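Local coordinates for general Secretion Pathway Protein (Vibrio vulnificus, PDB 4G54) that belongs to the type II secretion system as a periplasmic domain of the EpsAB fusion protein and probably binds peptidoglycan, at residues L34-K39 with Y91-E96; R101-T106 with R110-V115. All coordinates share one frame; numbering follows the deposited sequence.

In the fold
From the N terminus the chain first forms helix 30-40, then lays down strands 60-66 and 79-85 before strand 88-97 runs past the helix. There interaction 1 closes a long loop of 51 residues. Strand 101-105 follows directly and pairs with strand 88-97, and interaction 2 then closes a tight hairpin with only three residues between its segments. The two contacts therefore lie in series, neither enclosing nor crossing the other. Their centres are about 12 Å apart, and both use one antiparallel sheet: interaction 1 sets a helix on a face of it, interaction 2 adds strand 110-114, outermost within this chain. Backbone bonds of Val93 with Leu105 and Leu95 with Val103 join the two directly.

Interaction 1: residues L34-K39 with Y91-E96; sequences LEELYK and YVVLLE
Leu37 and Val93 meet through their methyl groups, with Leu37 CD1 lying 4.0 Å from Val93 CG1 and the two side chains crossing at a slant. Leu37 holds CG anti to its backbone N (chi1 -176°), which brings the end of the side chain closer to the strand than its first bond would suggest. The other branch of Val93 reaches the helix itself: CG2 is 4.1 Å from Leu37 N and also touches Leu37 CB. A beta-branched valine suits this place, because its short fork fits against the helix backbone with one methyl and against the leucine with the other.

This is a helix laid on a face of an antiparallel sheet, within the region assigned to the peptidase C39-like domain of GspA. Leu37 also touches Leu129 of strand 125-131, and Val93 touches Leu80 of strand 79-85, so the apolar layer under helix 30-40 spreads over neighbouring strands.

The polar side chains of the contact lie on the helix side, and none of them bonds to the strand segment. Glu36 gives the strand only its aliphatic base, CB standing 4.3 Å from Val93 CG2, while its carboxylate forms a salt bridge one turn along the helix: Lys39 NZ is 3.0 Å from Glu36 OE1, approaching on the syn side but 32° out of the carboxylate plane. The lysine, with CG to NZ nearly fully extended, is long enough to span that distance. Glu36 OE2 is hydrogen-bonded to the hydroxyl of Tyr226. With both oxygens engaged, the buried carboxylate is held in place, and the nearby ammonium group would be expected to favour its ionised form.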
loop_
_atom_site.group_PDB
_atom_site.type_symbol
_atom_site.label_atom_id
_atom_site.label_comp_id
_atom_site.label_asym_id
_atom_site.label_seq_id
_atom_site.Cartn_x
_atom_site.Cartn_y
_atom_site.Cartn_z
ATOM N N LEU A 34 -4.078 11.626 3.464
ATOM C CA LEU A 34 -4.011 10.750 2.249
ATOM C C LEU A 34 -3.312 11.475 1.106
ATOM O O LEU A 34 -2.563 10.825 0.343
ATOM C CB LEU A 34 -5.379 10.319 1.770
ATOM C CG LEU A 34 -6.044 9.332 2.685
ATOM C CD1 LEU A 34 -7.453 9.181 2.160
ATOM C CD2 LEU A 34 -5.298 7.934 2.665
ATOM N N GLU A 35 -3.455 12.810 1.046
ATOM C CA GLU A 35 -2.672 13.550 0.042
ATOM C C GLU A 35 -1.174 13.278 0.289
ATOM O O GLU A 35 -0.404 13.051 -0.671
ATOM C CB GLU A 35 -3.019 15.073 0.049
ATOM C CG GLU A 35 -2.348 15.778 -1.064
ATOM C CD GLU A 35 -2.605 17.276 -1.020
ATOM O OE1 GLU A 35 -3.161 17.762 -0.011
ATOM O OE2 GLU A 35 -2.214 17.943 -1.998
ATOM N N GLU A 36 -0.712 13.284 1.533
ATOM C CA GLU A 36 0.675 13.005 1.830
ATOM C C GLU A 36 1.040 11.537 1.488
ATOM O O GLU A 36 2.139 11.259 0.988
ATOM C CB GLU A 36 0.932 13.313 3.334
ATOM C CG GLU A 36 2.464 13.464 3.695
ATOM C CD GLU A 36 3.102 14.698 3.097
ATOM O OE1 GLU A 36 2.371 15.608 2.554
ATOM O OE2 GLU A 36 4.352 14.769 3.245
ATOM N N LEU A 37 0.150 10.620 1.877
ATOM C CA LEU A 37 0.466 9.196 1.615
ATOM C C LEU A 37 0.589 8.928 0.128
ATOM O O LEU A 37 1.493 8.203 -0.302
ATOM C CB LEU A 37 -0.624 8.348 2.307
ATOM C CG LEU A 37 -0.405 6.842 2.230
ATOM C CD1 LEU A 37 0.895 6.547 2.890
ATOM C CD2 LEU A 37 -1.573 6.134 2.991
ATOM N N TYR A 38 -0.242 9.581 -0.692
ATOM C CA TYR A 38 -0.076 9.391 -2.140
ATOM C C TYR A 38 1.276 9.947 -2.627
ATOM O O TYR A 38 1.866 9.390 -3.568
ATOM C CB TYR A 38 -1.146 10.127 -2.918
ATOM C CG TYR A 38 -2.426 9.332 -3.152
ATOM C CD1 TYR A 38 -3.572 9.600 -2.439
ATOM C CD2 TYR A 38 -2.474 8.266 -4.101
ATOM C CE1 TYR A 38 -4.822 8.860 -2.758
ATOM C CE2 TYR A 38 -3.587 7.537 -4.333
ATOM C CZ TYR A 38 -4.763 7.855 -3.708
ATOM O OH TYR A 38 -5.892 7.122 -3.978
ATOM N N LYS A 39 1.790 10.990 -2.009
ATOM C CA LYS A 39 3.081 11.497 -2.494
ATOM C C LYS A 39 4.198 10.419 -2.312
ATOM O O LYS A 39 5.158 10.357 -3.090
ATOM C CB LYS A 39 3.497 12.700 -1.693
ATOM C CG LYS A 39 2.619 13.879 -1.823
ATOM C CD LYS A 39 3.278 15.118 -1.078
ATOM C CE LYS A 39 2.205 16.118 -0.771
ATOM N NZ LYS A 39 2.746 17.241 0.054
ATOM N N TYR A 91 -3.710 12.922 11.942
ATOM C CA TYR A 91 -3.409 11.824 10.991
ATOM C C TYR A 91 -1.909 11.934 10.688
ATOM O O TYR A 91 -1.423 13.006 10.452
ATOM C CB TYR A 91 -4.211 12.032 9.670
ATOM C CG TYR A 91 -5.689 11.894 9.921
ATOM C CD1 TYR A 91 -6.473 13.004 10.310
ATOM C CD2 TYR A 91 -6.294 10.619 9.835
ATOM C CE1 TYR A 91 -7.807 12.842 10.604
ATOM C CE2 TYR A 91 -7.678 10.434 10.105
ATOM C CZ TYR A 91 -8.433 11.571 10.481
ATOM O OH TYR A 91 -9.763 11.485 10.761
ATOM N N VAL A 92 -1.200 10.803 10.706
ATOM C CA VAL A 92 0.246 10.825 10.449
ATOM C C VAL A 92 0.604 9.596 9.590
ATOM O O VAL A 92 -0.068 8.575 9.655
ATOM C CB VAL A 92 1.038 10.847 11.802
ATOM C CG1 VAL A 92 0.909 9.511 12.590
ATOM C CG2 VAL A 92 2.435 11.197 11.564
ATOM N N VAL A 93 1.558 9.759 8.682
ATOM C CA VAL A 93 1.987 8.641 7.862
ATOM C C VAL A 93 2.939 7.769 8.607
ATOM O O VAL A 93 3.944 8.246 9.159
ATOM C CB VAL A 93 2.582 9.112 6.506
ATOM C CG1 VAL A 93 3.261 7.942 5.777
ATOM C CG2 VAL A 93 1.448 9.744 5.654
ATOM N N LEU A 94 2.647 6.454 8.627
ATOM C CA LEU A 94 3.630 5.477 9.152
ATOM C C LEU A 94 4.448 5.036 7.968
ATOM O O LEU A 94 3.942 4.430 7.010
ATOM C CB LEU A 94 2.874 4.258 9.759
ATOM C CG LEU A 94 3.779 3.083 10.181
ATOM C CD1 LEU A 94 4.567 3.446 11.365
ATOM C CD2 LEU A 94 2.877 1.872 10.523
ATOM N N LEU A 95 5.769 5.289 8.035
ATOM C CA LEU A 95 6.666 4.911 6.958
ATOM C C LEU A 95 7.263 3.588 7.240
ATOM O O LEU A 95 7.386 2.781 6.280
ATOM C CB LEU A 95 7.808 6.009 6.792
ATOM C CG LEU A 95 8.909 5.724 5.791
ATOM C CD1 LEU A 95 8.356 5.761 4.366
ATOM C CD2 LEU A 95 9.996 6.837 5.978
ATOM N N GLU A 96 7.774 3.358 8.460
ATOM C CA GLU A 96 8.283 2.009 8.772
ATOM C C GLU A 96 8.060 1.703 10.239
ATOM O O GLU A 96 7.804 2.577 11.012
ATOM C CB GLU A 96 9.714 1.827 8.397
ATOM C CG GLU A 96 10.629 2.821 8.992
ATOM C CD GLU A 96 12.068 2.627 8.387
ATOM O OE1 GLU A 96 12.627 3.544 7.784
ATOM O OE2 GLU A 96 12.594 1.490 8.520
#

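Interaction 2: residues R101-T106 with R110-V115; sequences RVVLLT and RLTFTV
Strands 101-105 and 110-114 run antiparallel at 151°, joined by paired backbone hydrogen bonds at Val102-Phe113 and Leu104-Leu111, the straightest being Leu104 N to Leu111 O at 2.7 Å and 176°. They form a beta hairpin whose second strand is the outermost of the sheet within this chain.

On the face of Val102, Leu104, Leu111 and Phe113 the side chains are apolar. Val102 CG2 packs 3.6 Å from Phe113 CB, and Leu104 CD1 makes a CH-pi contact over one face of the Phe113 ring, 4.0 Å from its centroid. Leu104 crosses the phenylalanine at about a right angle, laying one methyl of its fork over the flat ring.

The other face mixes apolar and polar groups. In one of its two modelled conformers, Arg110 is extended from CG to NE; a trans first torsion (chi1 -178°) carries it alongside Leu105, and its guanidinium passes Val103, whose CG1 is 3.7 Å from Arg110 NE. This conformer's NH2 is bonded to the carbonyl of Leu212, while Arg101 bends back to a salt bridge with Glu96.

At the turn, Thr106 OG1 accepts from the backbone N of both Glu108 and Gln109, and Thr106 CG2 presses against Leu111 CD1 at 3.5 Å.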
loop_
_atom_site.group_PDB
_atom_site.type_symbol
_atom_site.label_atom_id
_atom_site.label_comp_id
_atom_site.label_asym_id
_atom_site.label_seq_id
_atom_site.Cartn_x
_atom_site.Cartn_y
_atom_site.Cartn_z
ATOM N N ARG A 101 10.069 0.842 17.606
ATOM C CA ARG A 101 9.935 2.242 17.156
ATOM C C ARG A 101 9.157 2.296 15.863
ATOM O O ARG A 101 9.175 1.322 15.094
ATOM C CB ARG A 101 11.316 2.908 16.854
ATOM C CG ARG A 101 12.045 2.355 15.576
ATOM C CD ARG A 101 11.508 2.822 14.108
ATOM N NE ARG A 101 11.279 1.731 13.080
ATOM C CZ ARG A 101 12.182 1.332 12.160
ATOM N NH1 ARG A 101 13.380 1.935 12.092
ATOM N NH2 ARG A 101 11.900 0.343 11.273
ATOM N N VAL A 102 8.487 3.403 15.617
ATOM C CA VAL A 102 7.877 3.614 14.288
ATOM C C VAL A 102 8.444 4.943 13.792
ATOM O O VAL A 102 8.866 5.812 14.568
ATOM C CB VAL A 102 6.380 3.703 14.357
ATOM C CG1 VAL A 102 5.767 2.300 14.696
ATOM C CG2 VAL A 102 5.866 4.819 15.383
ATOM N N VAL A 103 8.573 5.000 12.471
ATOM C CA VAL A 103 8.988 6.255 11.799
ATOM C C VAL A 103 7.765 6.879 11.190
ATOM O O VAL A 103 7.016 6.262 10.439
ATOM C CB VAL A 103 10.079 6.019 10.719
ATOM C CG1 VAL A 103 10.400 7.333 9.971
ATOM C CG2 VAL A 103 11.277 5.433 11.451
ATOM N N LEU A 104 7.497 8.122 11.599
ATOM C CA LEU A 104 6.266 8.857 11.232
ATOM C C LEU A 104 6.609 10.062 10.353
ATOM O O LEU A 104 7.620 10.740 10.576
ATOM C CB LEU A 104 5.567 9.316 12.498
ATOM C CG LEU A 104 5.212 8.187 13.483
ATOM C CD1 LEU A 104 4.477 8.856 14.651
ATOM C CD2 LEU A 104 4.365 7.135 12.764
ATOM N N LEU A 105 5.745 10.346 9.394
ATOM C CA LEU A 105 5.834 11.562 8.523
ATOM C C LEU A 105 4.608 12.431 8.736
ATOM O O LEU A 105 3.493 11.974 8.567
ATOM C CB LEU A 105 5.988 11.157 7.056
ATOM C CG LEU A 105 7.074 10.145 6.742
ATOM C CD1 LEU A 105 7.024 9.758 5.230
ATOM C CD2 LEU A 105 8.456 10.752 6.990
ATOM N N THR A 106 4.818 13.709 9.093
ATOM C CA THR A 106 3.730 14.579 9.553
ATOM C C THR A 106 3.299 15.551 8.477
ATOM O O THR A 106 2.366 16.329 8.681
ATOM C CB THR A 106 4.131 15.413 10.802
ATOM O OG1 THR A 106 5.095 16.422 10.330
ATOM C CG2 THR A 106 4.752 14.608 11.910
ATOM N N ARG A 110 9.998 14.392 9.750
ATOM C CA ARG A 110 10.157 12.979 10.075
ATOM C C ARG A 110 10.446 12.768 11.565
ATOM O O ARG A 110 11.468 13.271 12.089
ATOM C CB ARG A 110 11.294 12.436 9.209
ATOM C CG ARG A 110 11.562 10.970 9.396
ATOM C CD ARG A 110 12.899 10.608 8.594
ATOM N NE ARG A 110 13.088 9.175 8.314
ATOM C CZ ARG A 110 13.052 8.559 7.124
ATOM N NH1 ARG A 110 12.829 9.188 5.959
ATOM N NH2 ARG A 110 13.261 7.248 7.124
ATOM N N LEU A 111 9.549 12.058 12.243
ATOM C CA LEU A 111 9.636 11.737 13.694
ATOM C C LEU A 111 9.755 10.234 13.984
ATOM O O LEU A 111 9.223 9.402 13.264
ATOM C CB LEU A 111 8.354 12.188 14.446
ATOM C CG LEU A 111 7.950 13.629 14.130
ATOM C CD1 LEU A 111 6.647 14.017 14.821
ATOM C CD2 LEU A 111 9.052 14.586 14.448
ATOM N N THR A 112 10.453 9.898 15.076
ATOM C CA THR A 112 10.511 8.521 15.533
ATOM C C THR A 112 9.773 8.448 16.860
ATOM O O THR A 112 10.081 9.232 17.773
ATOM C CB THR A 112 11.967 8.055 15.704
ATOM O OG1 THR A 112 12.548 8.018 14.393
ATOM C CG2 THR A 112 12.018 6.628 16.229
ATOM N N PHE A 113 8.851 7.517 16.977
ATOM C CA PHE A 113 8.104 7.315 18.239
ATOM C C PHE A 113 8.444 5.955 18.743
ATOM O O PHE A 113 8.513 4.990 17.973
ATOM C CB PHE A 113 6.615 7.312 17.876
ATOM C CG PHE A 113 5.883 8.573 18.229
ATOM C CD1 PHE A 113 6.512 9.789 18.299
ATOM C CD2 PHE A 113 4.495 8.508 18.364
ATOM C CE1 PHE A 113 5.787 10.943 18.587
ATOM C CE2 PHE A 113 3.774 9.652 18.660
ATOM C CZ PHE A 113 4.462 10.853 18.820
ATOM N N THR A 114 8.550 5.833 20.087
ATOM C CA THR A 114 8.622 4.516 20.702
ATOM C C THR A 114 7.224 3.858 20.684
ATOM O O THR A 114 6.222 4.512 20.406
ATOM C CB THR A 114 9.035 4.645 22.175
ATOM O OG1 THR A 114 8.024 5.370 22.882
ATOM C CG2 THR A 114 10.337 5.423 22.308
ATOM N N VAL A 115 7.163 2.568 20.988
ATOM C CA VAL A 115 5.863 1.875 21.112
ATOM C C VAL A 115 4.981 2.615 22.133
ATOM O O VAL A 115 3.798 2.870 21.901
ATOM C CB VAL A 115 6.042 0.443 21.619
ATOM C CG1 VAL A 115 4.684 -0.277 21.645
ATOM C CG2 VAL A 115 6.861 -0.271 20.673
#